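Local coordinates for protein glutathione S-transferase (Bombyx mori, PDB 5ZFG) that probably conjugates glutathione to electrophilic compounds as a glutathione transferase and metabolises the insecticide diazinon in the silkworm, at residues S9-A23 / D196-I208. Sequence-based numbering, arbitrary orientation. Where two conformers were deposited one is given.
Sequences SDGPPSLSVRQALVA and DLWKISESAMKEI. With EDO (1,2-ethanediol), chain G.
Glu-207 OE1 is gripped from two sources: Ser-9 OG donates to it at 2.7 Å, meeting the syn lone pair, and a water donates to it as well. The same water makes a weak bond to Asp-10 OD2, which lies 4.5 Å from Glu-207 OE1, so it probably eases the repulsion between the two carboxylates. Toward the C-terminal end of helix 12-23, Gln-19 supplies a direct polar link between the helices. Its chain runs extended beyond CG (chi2 174°) and carries NE2 to Leu-197 O at 2.9 Å; the N-H points almost straight at the oxygen (170°), yet arrives from above the carbonyl plane. Gln-19 OE1 accepts from Asn-165 ND2 of helix 160-172, and with both ends of the buried amide bonded its rotation is fixed; Asn-165 OD1 also bonds Ser-201 OG. A leucine at Gln-19 would probably leave Leu-197 O without this donor and Asn-165 ND2 without one of its acceptors. Ile-200 is the knob of the interface, set among Leu-15, Arg-18, Gln-19 and Val-22. Its CG2, anti to the backbone N, lies over one guanidinium face of Arg-18, 3.7 Å from CZ, while CD1 reaches Gln-19 CG and Val-22 CG2. Arg-18 NH1 and Ile-200 O share a second water. Packing is tight at Ala-204, whose CB stands only 3.4 Å from Leu-15 CD1; at the other end Val-22 CG1 meets Leu-197 CD2 at 3.7 Å. The segment axes run nearly antiparallel (160°) and approach to 9.5 Å. Helix 12-23 packs against strand 3-7 on another side, and thus joins the thioredoxin-like N-terminal domain to helix 195-208 of the all-helical C-terminal domain, an interdomain contact characteristic of the cytosolic glutathione transferase fold.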
ATOM      1  N   SER B   9     -10.768  14.465 -11.800  1.00 11.68           N
ATOM      2  CA  SER B   9     -11.737  15.182 -10.975  1.00 10.68           C
ATOM      3  C   SER B   9     -12.645  14.285 -10.150  1.00  9.56           C
ATOM      4  O   SER B   9     -13.214  14.757  -9.158  1.00 10.87           O
ATOM      5  CB  SER B   9     -12.603  16.067 -11.873  1.00 13.54           C
ATOM      6  OG  SER B   9     -13.358  15.253 -12.761  1.00 13.99           O
ATOM      7  N   ASP B  10     -12.813  13.018 -10.526  1.00  8.74           N
ATOM      8  CA  ASP B  10     -13.729  12.132  -9.825  1.00 13.93           C
ATOM      9  C   ASP B  10     -13.020  10.935  -9.193  1.00 11.48           C
ATOM     10  O   ASP B  10     -13.674   9.947  -8.847  1.00 16.15           O
ATOM     11  CB  ASP B  10     -14.834  11.664 -10.777  1.00 13.48           C
ATOM     12  CG  ASP B  10     -14.298  10.928 -12.002  1.00 23.74           C
ATOM     13  OD1 ASP B  10     -13.057  10.816 -12.178  1.00 20.59           O
ATOM     14  OD2 ASP B  10     -15.134  10.456 -12.801  1.00 25.85           O
ATOM     15  N   GLY B  11     -11.701  11.002  -9.025  1.00 11.91           N
ATOM     16  CA  GLY B  11     -10.944   9.856  -8.566  1.00  7.94           C
ATOM     17  C   GLY B  11     -10.475   9.987  -7.133  1.00  6.93           C
ATOM     18  O   GLY B  11      -9.695  10.877  -6.797  1.00  7.67           O
ATOM     19  N   PRO B  12     -10.932   9.092  -6.259  1.00  8.27           N
ATOM     20  CA  PRO B  12     -10.618   9.208  -4.824  1.00  6.22           C
ATOM     21  C   PRO B  12      -9.127   9.326  -4.528  1.00  8.82           C
ATOM     22  O   PRO B  12      -8.751  10.111  -3.641  1.00  9.76           O
ATOM     23  CB  PRO B  12     -11.227   7.927  -4.234  1.00 10.05           C
ATOM     24  CG  PRO B  12     -12.450   7.721  -5.114  1.00  9.95           C
ATOM     25  CD  PRO B  12     -11.999   8.102  -6.507  1.00 12.10           C
ATOM     26  N   PRO B  13      -8.231   8.604  -5.231  1.00  8.11           N
ATOM     27  CA  PRO B  13      -6.794   8.779  -4.922  1.00  8.87           C
ATOM     28  C   PRO B  13      -6.289  10.185  -5.227  1.00  7.51           C
ATOM     29  O   PRO B  13      -5.467  10.743  -4.475  1.00  6.10           O
ATOM     30  CB  PRO B  13      -6.112   7.721  -5.807  1.00  8.70           C
ATOM     31  CG  PRO B  13      -7.162   6.711  -6.073  1.00  8.89           C
ATOM     32  CD  PRO B  13      -8.421   7.533  -6.235  1.00  8.09           C
ATOM     33  N   SER B  14      -6.783  10.767  -6.319  1.00  4.45           N
ATOM     34  CA  SER B  14      -6.461  12.155  -6.650  1.00  6.43           C
ATOM     35  C   SER B  14      -6.990  13.110  -5.580  1.00  6.44           C
ATOM     36  O   SER B  14      -6.282  14.041  -5.163  1.00  6.14           O
ATOM     37  CB  SER B  14      -7.055  12.521  -8.018  1.00  7.63           C
ATOM     38  OG  SER B  14      -6.413  11.890  -9.125  1.00  9.71           O
ATOM     39  N   LEU B  15      -8.253  12.919  -5.157  1.00  4.78           N
ATOM     40  CA  LEU B  15      -8.847  13.805  -4.160  1.00  6.03           C
ATOM     41  C   LEU B  15      -8.051  13.778  -2.872  1.00  7.67           C
ATOM     42  O   LEU B  15      -7.846  14.818  -2.239  1.00  6.74           O
ATOM     43  CB  LEU B  15     -10.299  13.421  -3.875  1.00  5.51           C
ATOM     44  CG  LEU B  15     -11.213  13.255  -5.105  1.00  7.28           C
ATOM     45  CD1 LEU B  15     -12.504  12.545  -4.711  1.00  9.67           C
ATOM     46  CD2 LEU B  15     -11.533  14.606  -5.716  1.00  7.96           C
ATOM     47  N   SER B  16      -7.580  12.593  -2.477  1.00  4.10           N
ATOM     48  CA  SER B  16      -6.860  12.473  -1.213  1.00  4.62           C
ATOM     49  C   SER B  16      -5.565  13.273  -1.244  1.00  6.64           C
ATOM     50  O   SER B  16      -5.205  13.926  -0.256  1.00  6.64           O
ATOM     51  CB  SER B  16      -6.566  10.999  -0.917  1.00  4.20           C
ATOM     52  OG  SER B  16      -7.756  10.257  -0.791  1.00  5.60           O
ATOM     53  N   VAL B  17      -4.844  13.216  -2.365  1.00  4.48           N
ATOM     54  CA  VAL B  17      -3.597  13.962  -2.466  1.00  4.92           C
ATOM     55  C   VAL B  17      -3.886  15.461  -2.451  1.00  6.92           C
ATOM     56  O   VAL B  17      -3.186  16.234  -1.791  1.00  5.30           O
ATOM     57  CB  VAL B  17      -2.797  13.550  -3.715  1.00  5.35           C
ATOM     58  CG1 VAL B  17      -1.574  14.460  -3.903  1.00  5.65           C
ATOM     59  CG2 VAL B  17      -2.319  12.076  -3.620  1.00  5.56           C
ATOM     60  N   ARG B  18      -4.958  15.886  -3.118  1.00  8.36           N
ATOM     61  CA  ARG B  18      -5.274  17.316  -3.107  1.00  7.45           C
ATOM     62  C   ARG B  18      -5.622  17.797  -1.703  1.00  5.03           C
ATOM     63  O   ARG B  18      -5.175  18.872  -1.288  1.00  7.61           O
ATOM     64  CB  ARG B  18      -6.401  17.613  -4.098  1.00  7.78           C
ATOM     65  CG  ARG B  18      -5.936  17.485  -5.550  1.00  6.95           C
ATOM     66  CD  ARG B  18      -7.094  17.532  -6.551  1.00  9.16           C
ATOM     67  NE  ARG B  18      -7.925  18.690  -6.256  1.00 10.10           N
ATOM     68  CZ  ARG B  18      -9.243  18.738  -6.406  1.00  7.84           C
ATOM     69  NH1 ARG B  18      -9.914  17.705  -6.891  1.00  7.55           N
ATOM     70  NH2 ARG B  18      -9.893  19.837  -6.062  1.00  9.93           N
ATOM     71  N   GLN B  19      -6.421  17.025  -0.961  1.00  5.55           N
ATOM     72  CA  GLN B  19      -6.770  17.400   0.406  1.00  9.26           C
ATOM     73  C   GLN B  19      -5.524  17.534   1.278  1.00  8.78           C
ATOM     74  O   GLN B  19      -5.381  18.511   2.022  1.00  8.40           O
ATOM     75  CB  GLN B  19      -7.746  16.383   0.997  1.00  8.98           C
ATOM     76  CG  GLN B  19      -9.104  16.403   0.316  1.00  8.45           C
ATOM     77  CD  GLN B  19      -9.974  15.304   0.826  1.00 10.65           C
ATOM     78  OE1 GLN B  19      -9.533  14.148   0.927  1.00 11.40           O
ATOM     79  NE2 GLN B  19     -11.215  15.634   1.162  1.00 12.20           N
ATOM     80  N   ALA B  20      -4.587  16.588   1.168  1.00  8.65           N
ATOM     81  CA  ALA B  20      -3.351  16.694   1.937  1.00  8.55           C
ATOM     82  C   ALA B  20      -2.556  17.949   1.565  1.00  8.88           C
ATOM     83  O   ALA B  20      -2.047  18.655   2.445  1.00 10.09           O
ATOM     84  CB  ALA B  20      -2.492  15.443   1.735  1.00  6.87           C
ATOM     85  N   LEU B  21      -2.403  18.219   0.261  1.00  7.26           N
ATOM     86  CA  LEU B  21      -1.665  19.407  -0.163  1.00  9.95           C
ATOM     87  C   LEU B  21      -2.324  20.672   0.368  1.00 11.21           C
ATOM     88  O   LEU B  21      -1.635  21.592   0.824  1.00 10.71           O
ATOM     89  CB  LEU B  21      -1.567  19.459  -1.686  1.00  8.92           C
ATOM     90  CG  LEU B  21      -0.614  18.462  -2.359  1.00  5.77           C
ATOM     91  CD1 LEU B  21      -1.022  18.272  -3.818  1.00  5.47           C
ATOM     92  CD2 LEU B  21       0.852  18.916  -2.237  1.00  9.12           C
ATOM     93  N   VAL B  22      -3.658  20.719   0.336  1.00 11.90           N
ATOM     94  CA  VAL B  22      -4.386  21.883   0.838  1.00 12.22           C
ATOM     95  C   VAL B  22      -4.253  21.991   2.352  1.00 13.74           C
ATOM     96  O   VAL B  22      -3.969  23.072   2.885  1.00 14.94           O
ATOM     97  CB  VAL B  22      -5.860  21.808   0.384  1.00 12.94           C
ATOM     98  CG1 VAL B  22      -6.728  22.841   1.105  1.00 12.94           C
ATOM     99  CG2 VAL B  22      -5.951  21.975  -1.126  1.00  9.45           C
ATOM    100  N   ALA B  23      -4.422  20.869   3.067  1.00 12.01           N
ATOM    101  CA  ALA B  23      -4.315  20.896   4.527  1.00 12.42           C
ATOM    102  C   ALA B  23      -2.925  21.324   4.978  1.00 16.75           C
ATOM    103  O   ALA B  23      -2.772  22.024   5.989  1.00 17.96           O
ATOM    104  CB  ALA B  23      -4.658  19.528   5.103  1.00 12.96           C
ATOM    105  N   ASP B 196     -13.619  22.999   4.042  1.00 16.80           N
ATOM    106  CA  ASP B 196     -12.820  23.261   2.848  0.52 17.15           C
ATOM    107  C   ASP B 196     -12.305  21.965   2.230  1.00 16.84           C
ATOM    108  O   ASP B 196     -12.330  21.793   1.005  1.00 14.49           O
ATOM    109  CB  ASP B 196     -11.650  24.180   3.201  0.52 19.15           C
ATOM    110  CG  ASP B 196     -10.751  23.597   4.296  0.52 18.65           C
ATOM    111  OD1 ASP B 196     -11.285  23.067   5.302  0.52 18.43           O
ATOM    112  OD2 ASP B 196      -9.509  23.657   4.143  0.52 23.10           O
ATOM    113  N   LEU B 197     -11.840  21.040   3.064  1.00 11.70           N
ATOM    114  CA  LEU B 197     -11.367  19.753   2.554  1.00 13.93           C
ATOM    115  C   LEU B 197     -12.521  18.918   2.022  1.00 15.42           C
ATOM    116  O   LEU B 197     -12.404  18.276   0.966  1.00 13.13           O
ATOM    117  CB  LEU B 197     -10.628  19.012   3.660  1.00  9.92           C
ATOM    118  CG  LEU B 197      -9.427  19.761   4.254  1.00 10.28           C
ATOM    119  CD1 LEU B 197      -8.673  18.871   5.256  1.00 10.88           C
ATOM    120  CD2 LEU B 197      -8.494  20.276   3.140  1.00 10.25           C
ATOM    121  N   TRP B 198     -13.650  18.918   2.728  1.00 11.97           N
ATOM    122  CA  TRP B 198     -14.799  18.160   2.251  1.00 13.52           C
ATOM    123  C   TRP B 198     -15.297  18.701   0.915  1.00 16.01           C
ATOM    124  O   TRP B 198     -15.784  17.933   0.081  1.00 11.20           O
ATOM    125  CB  TRP B 198     -15.929  18.149   3.298  1.00 14.71           C
ATOM    126  CG  TRP B 198     -17.178  17.621   2.683  1.00 12.91           C
ATOM    127  CD1 TRP B 198     -18.290  18.337   2.333  1.00 21.69           C
ATOM    128  CD2 TRP B 198     -17.406  16.280   2.231  1.00 15.57           C
ATOM    129  NE1 TRP B 198     -19.207  17.515   1.720  1.00 18.56           N
ATOM    130  CE2 TRP B 198     -18.689  16.248   1.648  1.00 20.78           C
ATOM    131  CE3 TRP B 198     -16.656  15.099   2.277  1.00 13.84           C
ATOM    132  CZ2 TRP B 198     -19.239  15.083   1.116  1.00 21.24           C
ATOM    133  CZ3 TRP B 198     -17.206  13.943   1.749  1.00 16.32           C
ATOM    134  CH2 TRP B 198     -18.481  13.945   1.172  1.00 19.82           C
ATOM    135  N   LYS B 199     -15.137  20.010   0.664  1.00 13.74           N
ATOM    136  CA  LYS B 199     -15.539  20.560  -0.632  1.00 14.62           C
ATOM    137  C   LYS B 199     -14.872  19.831  -1.788  1.00 11.88           C
ATOM    138  O   LYS B 199     -15.469  19.696  -2.860  1.00 11.63           O
ATOM    139  CB  LYS B 199     -15.194  22.048  -0.714  1.00 20.50           C
ATOM    140  CG  LYS B 199     -16.339  22.985  -0.392  1.00 34.47           C
ATOM    141  CD  LYS B 199     -16.029  24.391  -0.895  1.00 39.22           C
ATOM    142  CE  LYS B 199     -17.219  25.322  -0.725  1.00 45.07           C
ATOM    143  NZ  LYS B 199     -17.228  25.904   0.646  1.00 42.41           N
ATOM    144  N   ILE B 200     -13.625  19.392  -1.599  1.00 11.82           N
ATOM    145  CA  ILE B 200     -12.919  18.631  -2.629  1.00  9.24           C
ATOM    146  C   ILE B 200     -13.616  17.292  -2.869  1.00  7.21           C
ATOM    147  O   ILE B 200     -13.849  16.891  -4.016  1.00  9.85           O
ATOM    148  CB  ILE B 200     -11.440  18.451  -2.226  1.00  7.09           C
ATOM    149  CG1 ILE B 200     -10.725  19.806  -2.194  1.00  8.95           C
ATOM    150  CG2 ILE B 200     -10.720  17.503  -3.199  1.00  9.34           C
ATOM    151  CD1 ILE B 200      -9.341  19.769  -1.556  1.00  9.52           C
ATOM    152  N   SER B 201     -13.976  16.592  -1.788  1.00  8.50           N
ATOM    153  CA  SER B 201     -14.723  15.340  -1.930  1.00  6.29           C
ATOM    154  C   SER B 201     -16.107  15.582  -2.520  1.00 10.57           C
ATOM    155  O   SER B 201     -16.588  14.802  -3.352  1.00  9.34           O
ATOM    156  CB  SER B 201     -14.856  14.652  -0.574  1.00 11.29           C
ATOM    157  OG  SER B 201     -13.609  14.409   0.042  1.00  9.02           O
ATOM    158  N   GLU B 202     -16.761  16.665  -2.096  1.00 12.75           N
ATOM    159  CA  GLU B 202     -18.142  16.901  -2.503  1.00 14.17           C
ATOM    160  C   GLU B 202     -18.239  17.184  -3.994  1.00  9.31           C
ATOM    161  O   GLU B 202     -19.176  16.732  -4.657  1.00 15.11           O
ATOM    162  CB  GLU B 202     -18.728  18.059  -1.703  1.00 15.43           C
ATOM    163  CG  GLU B 202     -20.234  18.189  -1.841  1.00 19.97           C
ATOM    164  CD  GLU B 202     -20.761  19.314  -0.983  1.00 40.72           C
ATOM    165  OE1 GLU B 202     -20.460  20.483  -1.306  1.00 46.38           O
ATOM    166  OE2 GLU B 202     -21.439  19.026   0.030  1.00 44.34           O
ATOM    167  N   SER B 203     -17.284  17.928  -4.543  1.00 10.64           N
ATOM    168  CA  SER B 203     -17.302  18.204  -5.977  0.54 13.94           C
ATOM    169  C   SER B 203     -17.219  16.914  -6.784  1.00 16.68           C
ATOM    170  O   SER B 203     -17.910  16.757  -7.798  1.00 13.57           O
ATOM    171  CB  SER B 203     -16.155  19.148  -6.335  0.54 15.08           C
ATOM    172  OG  SER B 203     -16.058  19.336  -7.733  0.54 16.17           O
ATOM    173  N   ALA B 204     -16.374  15.973  -6.347  1.00 11.98           N
ATOM    174  CA  ALA B 204     -16.319  14.675  -7.012  1.00 10.81           C
ATOM    175  C   ALA B 204     -17.606  13.888  -6.792  1.00 11.25           C
ATOM    176  O   ALA B 204     -18.092  13.227  -7.714  1.00 13.84           O
ATOM    177  CB  ALA B 204     -15.124  13.866  -6.504  1.00 10.86           C
ATOM    178  N   MET B 205     -18.156  13.927  -5.569  1.00 11.40           N
ATOM    179  CA  MET B 205     -19.374  13.169  -5.281  1.00 11.17           C
ATOM    180  C   MET B 205     -20.489  13.554  -6.238  1.00 15.99           C
ATOM    181  O   MET B 205     -21.204  12.682  -6.751  1.00 17.62           O
ATOM    182  CB  MET B 205     -19.825  13.384  -3.832  1.00 11.66           C
ATOM    183  CG  MET B 205     -21.024  12.495  -3.420  1.00  9.93           C
ATOM    184  SD  MET B 205     -21.431  12.697  -1.668  1.00 18.79           S
ATOM    185  CE  MET B 205     -22.313  14.266  -1.712  1.00 22.30           C
ATOM    186  N   LYS B 206     -20.640  14.858  -6.510  1.00 16.50           N
ATOM    187  CA  LYS B 206     -21.677  15.292  -7.443  1.00 21.63           C
ATOM    188  C   LYS B 206     -21.409  14.784  -8.855  1.00 21.99           C
ATOM    189  O   LYS B 206     -22.356  14.494  -9.598  1.00 21.48           O
ATOM    190  CB  LYS B 206     -21.798  16.817  -7.439  1.00 18.92           C
ATOM    191  CG  LYS B 206     -22.222  17.430  -6.103  1.00 25.39           C
ATOM    192  CD  LYS B 206     -23.616  16.969  -5.649  1.00 35.23           C
ATOM    193  CE  LYS B 206     -24.668  17.063  -6.762  1.00 40.31           C
ATOM    194  NZ  LYS B 206     -24.719  18.409  -7.413  1.00 40.71           N
ATOM    195  N   GLU B 207     -20.137  14.656  -9.246  1.00 18.63           N
ATOM    196  CA  GLU B 207     -19.831  14.062 -10.546  1.00 24.88           C
ATOM    197  C   GLU B 207     -20.175  12.579 -10.560  1.00 22.52           C
ATOM    198  O   GLU B 207     -20.816  12.087 -11.494  1.00 31.18           O
ATOM    199  CB  GLU B 207     -18.357  14.269 -10.896  1.00 26.12           C
ATOM    200  CG  GLU B 207     -18.018  15.682 -11.287  1.00 21.88           C
ATOM    201  CD  GLU B 207     -16.596  15.818 -11.809  1.00 27.14           C
ATOM    202  OE1 GLU B 207     -15.993  14.790 -12.178  1.00 25.05           O
ATOM    203  OE2 GLU B 207     -16.086  16.956 -11.848  1.00 35.06           O
ATOM    204  N   ILE B 208     -19.750  11.852  -9.526  1.00 20.54           N
ATOM    205  CA  ILE B 208     -20.046  10.428  -9.423  1.00 21.31           C
ATOM    206  C   ILE B 208     -21.551  10.191  -9.365  1.00 30.25           C
ATOM    207  O   ILE B 208     -22.048   9.170  -9.859  1.00 33.10           O
ATOM    208  CB  ILE B 208     -19.306   9.846  -8.205  1.00 23.24           C
ATOM    209  CG1 ILE B 208     -17.797   9.957  -8.435  1.00 16.69           C
ATOM    210  CG2 ILE B 208     -19.719   8.393  -7.928  1.00 21.26           C
ATOM    211  CD1 ILE B 208     -16.963   9.675  -7.211  1.00 17.07           C
TER
HETATM  212  C1  EDO G 301      -7.654  21.757  -4.366  0.86 18.86           C
HETATM  213  O1  EDO G 301      -7.042  21.498  -5.640  0.86 11.59           O
HETATM  214  C2  EDO G 301      -8.943  22.574  -4.493  0.86 14.57           C
HETATM  215  O2  EDO G 301      -9.060  23.504  -3.388  0.86 23.85           O
HETATM  216  O   HOH W   1     -16.071  13.046 -14.517  1.00 36.98           O
HETATM  217  O   HOH W   2     -12.852  18.008  -6.096  1.00 14.24           O
HETATM  218  O   HOH W   3      -6.394  24.306   4.740  1.00 33.92           O